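Local coordinates for putative enoyl-CoA hydratase/isomerase (Mycobacterium abscessus, PDB 4MI2) that probably isomerises a ring-epoxidised phenylacetyl-CoA in phenylacetate degradation, as a member of the crotonase-like enoyl-CoA hydratase/isomerase family, at the interface of chains A and B. Numbering follows the deposited sequence. Chains: chain A/B, Putative enoyl-CoA hydratase/isomerase.

Contact 1: the interface of chains A and B. Residues chain A 233-234, 236-237; chain B 89-90, 94, 150-151.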
# COMPACT_ATOMS: atom_id res chain seq x y z
N LEU A 233 -11.58 7.44 -13.49
CA LEU A 233 -12.89 7.18 -14.10
C LEU A 233 -12.91 7.44 -15.60
O LEU A 233 -13.49 6.66 -16.36
CB LEU A 233 -13.95 8.02 -13.40
CG LEU A 233 -14.19 7.69 -11.93
CD1 LEU A 233 -15.20 8.66 -11.33
CD2 LEU A 233 -14.67 6.26 -11.77
N GLU A 234 -12.25 8.52 -16.03
CA GLU A 234 -12.13 8.85 -17.46
C GLU A 234 -11.37 7.76 -18.23
O GLU A 234 -11.84 7.27 -19.25
CB GLU A 234 -11.46 10.23 -17.66
CG GLU A 234 -12.41 11.39 -17.35
CD GLU A 234 -11.82 12.77 -17.60
OE1 GLU A 234 -11.02 13.29 -16.76
OE2 GLU A 234 -12.21 13.38 -18.64
N GLU A 236 -10.89 4.63 -17.30
CA GLU A 236 -11.72 3.42 -17.26
C GLU A 236 -12.78 3.44 -18.35
O GLU A 236 -12.90 2.49 -19.12
CB GLU A 236 -12.36 3.24 -15.87
CG GLU A 236 -11.39 2.77 -14.81
CD GLU A 236 -12.00 2.65 -13.41
OE1 GLU A 236 -13.12 3.17 -13.17
OE2 GLU A 236 -11.33 2.03 -12.55
N ALA A 237 -13.51 4.54 -18.43
CA ALA A 237 -14.57 4.70 -19.43
C ALA A 237 -14.08 4.49 -20.86
O ALA A 237 -14.76 3.83 -21.66
CB ALA A 237 -15.21 6.09 -19.33
N VAL B 89 -20.88 3.81 -18.66
CA VAL B 89 -19.78 4.06 -17.73
C VAL B 89 -19.62 5.56 -17.50
O VAL B 89 -19.50 6.03 -16.36
CB VAL B 89 -18.43 3.45 -18.21
CG1 VAL B 89 -17.33 3.74 -17.20
CG2 VAL B 89 -18.56 1.94 -18.41
N ARG B 90 -19.66 6.31 -18.59
CA ARG B 90 -19.47 7.75 -18.55
C ARG B 90 -20.75 8.47 -18.09
O ARG B 90 -20.70 9.42 -17.31
CB ARG B 90 -19.04 8.23 -19.95
CG ARG B 90 -17.93 9.26 -19.95
CD ARG B 90 -17.58 9.66 -21.36
NE ARG B 90 -16.62 8.76 -22.00
CZ ARG B 90 -15.30 8.80 -21.82
NH1 ARG B 90 -14.52 7.96 -22.48
NH2 ARG B 90 -14.76 9.68 -20.98
N ASN B 94 -19.73 6.71 -13.66
CA ASN B 94 -18.81 7.77 -13.26
C ASN B 94 -19.47 8.80 -12.31
O ASN B 94 -18.93 9.04 -11.23
CB ASN B 94 -18.11 8.39 -14.48
CG ASN B 94 -17.05 7.45 -15.07
OD1 ASN B 94 -16.83 6.35 -14.58
ND2 ASN B 94 -16.36 7.90 -16.13
N SER B 150 -16.00 1.78 -12.49
CA SER B 150 -16.43 2.08 -11.12
C SER B 150 -15.27 2.28 -10.15
O SER B 150 -15.39 1.97 -8.96
CB SER B 150 -17.39 0.99 -10.62
OG SER B 150 -18.44 0.80 -11.53
N ALA B 151 -14.15 2.80 -10.68
CA ALA B 151 -12.95 3.14 -9.91
C ALA B 151 -12.16 1.94 -9.37
O ALA B 151 -11.18 2.11 -8.62
CB ALA B 151 -13.28 4.10 -8.79
O HOH W 1 -15.59 3.72 -14.40
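Helix 229-244 of chain A lies against helix 87-102 of chain B and the B loop at 150-151, just ahead of helix 152-160. The side chains of A:Leu233 and B:Asn94 run antiparallel alongside each other. CB and CD2 of A:Leu233 lie along the amide oxygen OD1 of B:Asn94, with CD2 3.5 Å from it, while ND2 of the amide reaches back to the A:Leu233 carbonyl O in a weak hydrogen bond of 3.1 Å. CD2 also touches CB of B:Ala151.

A:Glu236 stretches out beyond CG (chi2 177°), which carries its carboxylate across to the B loop. There OE1 of A:Glu236 accepts a hydrogen bond from the backbone N of B:Ala151 at 2.7 Å through its syn lone pair, and OE2 lies over the CA and C of the same residue. B:Ser150 and B:Ala151 both have positive phi angles, and this turn of the backbone presents two successive N-H groups towards the glutamate: the second binds OE1 directly, the first through a water. That water sits 2.8 Å from OE1 of A:Glu236 and 2.9 Å from OD1 of B:Asn94, so it ties carboxylate, loop and amide together.

Farther along, CG1 of B:Val89 meets CA of A:Ala237 at 3.7 Å. B:Arg90 bends at chi3 (-85°) and lays one guanidinium face over the methyl of A:Ala237, CB standing 3.6 Å above its centre. A:Glu234 stays nearby without a salt bridge, OE2 being 5.1 Å from NH2 of B:Arg90, though its charge may still favour the arginine.

The site lies where the late helix 229-244 of one subunit docks on helix 87-102 and the loop leading into helix 152-160 of its neighbour.

Contact 2: the interface of chains A and B. Residues chain A 206, 210, 213-214, 217; chain B 142, 145-146, 170.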
# COMPACT_ATOMS: atom_id res chain seq x y z
N LEU A 206 -3.63 -17.63 -19.58
CA LEU A 206 -3.66 -16.22 -19.94
C LEU A 206 -3.60 -15.99 -21.46
O LEU A 206 -4.38 -15.19 -22.00
CB LEU A 206 -2.53 -15.46 -19.23
CG LEU A 206 -2.76 -15.34 -17.71
CD1 LEU A 206 -1.49 -14.92 -17.00
CD2 LEU A 206 -3.90 -14.38 -17.39
N PRO A 210 -8.78 -13.08 -23.06
CA PRO A 210 -8.99 -11.86 -23.82
C PRO A 210 -7.81 -10.92 -23.67
O PRO A 210 -7.76 -10.09 -22.75
CB PRO A 210 -10.27 -11.29 -23.21
CG PRO A 210 -10.24 -11.76 -21.79
CD PRO A 210 -9.57 -13.10 -21.81
N ALA A 213 -8.22 -7.16 -23.36
CA ALA A 213 -8.77 -6.84 -22.04
C ALA A 213 -7.68 -6.87 -20.97
O ALA A 213 -7.64 -6.02 -20.08
CB ALA A 213 -9.90 -7.80 -21.67
N PHE A 214 -6.79 -7.86 -21.07
CA PHE A 214 -5.67 -7.99 -20.13
C PHE A 214 -4.69 -6.82 -20.25
O PHE A 214 -4.24 -6.27 -19.25
CB PHE A 214 -4.93 -9.32 -20.33
CG PHE A 214 -5.72 -10.54 -19.94
CD1 PHE A 214 -5.51 -11.73 -20.60
CD2 PHE A 214 -6.65 -10.51 -18.90
CE1 PHE A 214 -6.20 -12.87 -20.24
CE2 PHE A 214 -7.35 -11.64 -18.53
CZ PHE A 214 -7.13 -12.83 -19.20
N VAL A 217 -6.46 -3.59 -18.78
CA VAL A 217 -6.58 -3.56 -17.32
C VAL A 217 -5.20 -3.44 -16.63
O VAL A 217 -5.07 -2.71 -15.65
CB VAL A 217 -7.40 -4.76 -16.77
CG1 VAL A 217 -6.56 -6.02 -16.67
CG2 VAL A 217 -7.97 -4.41 -15.40
N THR B 142 -12.86 -9.09 -16.86
CA THR B 142 -12.04 -9.77 -17.85
C THR B 142 -12.65 -11.10 -18.24
O THR B 142 -12.44 -11.57 -19.35
CB THR B 142 -10.58 -9.98 -17.40
OG1 THR B 142 -10.54 -10.79 -16.22
CG2 THR B 142 -9.89 -8.63 -17.12
N GLY B 145 -14.26 -10.14 -21.21
CA GLY B 145 -13.44 -9.35 -22.12
C GLY B 145 -13.49 -7.84 -21.94
O GLY B 145 -13.20 -7.10 -22.86
N LEU B 146 -13.88 -7.39 -20.75
CA LEU B 146 -13.77 -5.99 -20.39
C LEU B 146 -12.59 -5.84 -19.43
O LEU B 146 -11.93 -6.83 -19.09
CB LEU B 146 -15.08 -5.50 -19.77
CG LEU B 146 -16.30 -5.57 -20.73
CD1 LEU B 146 -17.62 -5.30 -20.00
CD2 LEU B 146 -16.12 -4.62 -21.91
N LEU B 170 -6.74 -10.36 -13.44
CA LEU B 170 -6.21 -11.17 -14.54
C LEU B 170 -6.66 -12.65 -14.52
O LEU B 170 -6.92 -13.22 -15.57
CB LEU B 170 -4.68 -11.09 -14.58
CG LEU B 170 -4.01 -9.75 -14.88
CD1 LEU B 170 -2.52 -9.97 -15.02
CD2 LEU B 170 -4.56 -9.10 -16.15
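At the apolar centre, CD2 of B:Leu170 packs against A:Phe214 and A:Val217, one turn apart on helix 211-224, in this subunit contact of a crotonase-family protein. The methyl CD2 of B:Leu170 lies 3.7 Å from CG1 of A:Val217 and equally near CD2 of A:Phe214, crossing both side chains obliquely. In A:Val217, chi1 of 81° sets CG1 between the backbone N and the carbonyl carbon, and this is the branch that meets the leucine.

The phenyl ring of A:Phe214 inserts its CD2-CE2 edge between two parts of chain B. B:Leu170 lies to one side of the ring plane and B:Thr142 to the other, both out towards the rim. The side chain of B:Thr142 crosses that of A:Phe214 at about a right angle, its CB 3.8 Å from CE2. With chi1 at 61°, CG2 is anti to the carbonyl carbon; CB and CG2 lie by the ring's CD2-CE2 edge, with the hydroxyl OG1 also near CE2. On the threonine side of the ring, the carbonyl O of A:Pro210 stands 3.4 Å above the plane, offset to the rim; this cover comes from the ring's own chain and may limit how the phenyl turns.

Farther out, the ring of A:Pro210 rests on the B 3-10 helix 142-144 and the residue after it. CB of A:Pro210 touches CA of B:Gly145, and its CG lies 3.3 Å from the carbonyl O of B:Thr142. A:Ala213 points its methyl at the backbone of the same loop, CB being 3.4 Å from O of B:Leu146 and 3.6 Å from O of B:Gly145. On the opposite flank, near the C-terminal end of helix 162-171, the carbonyl O of B:Leu170 stands off the ring plane near its rim, 3.4 Å from CE2 of A:Phe214, and CD2 of A:Leu206 brushes the same oxygen.

The C-alpha centres of contact 1 and contact 2 are about 17 Å apart, and no residue belongs to both. They use successive chain A helices, 229-244 in contact 1 and 211-224 in contact 2. On chain B, the segment after the 3-10 helix supplies residues 145-146 to contact 2 and 150-151 to contact 1, so one stretch of chain B takes part in both contacts. Contact 1 adds carboxylate and water links to the largely apolar packing of contact 2. The two chains offer different surfaces, which fits the three-copy deposited assembly and the trimers common among crotonases.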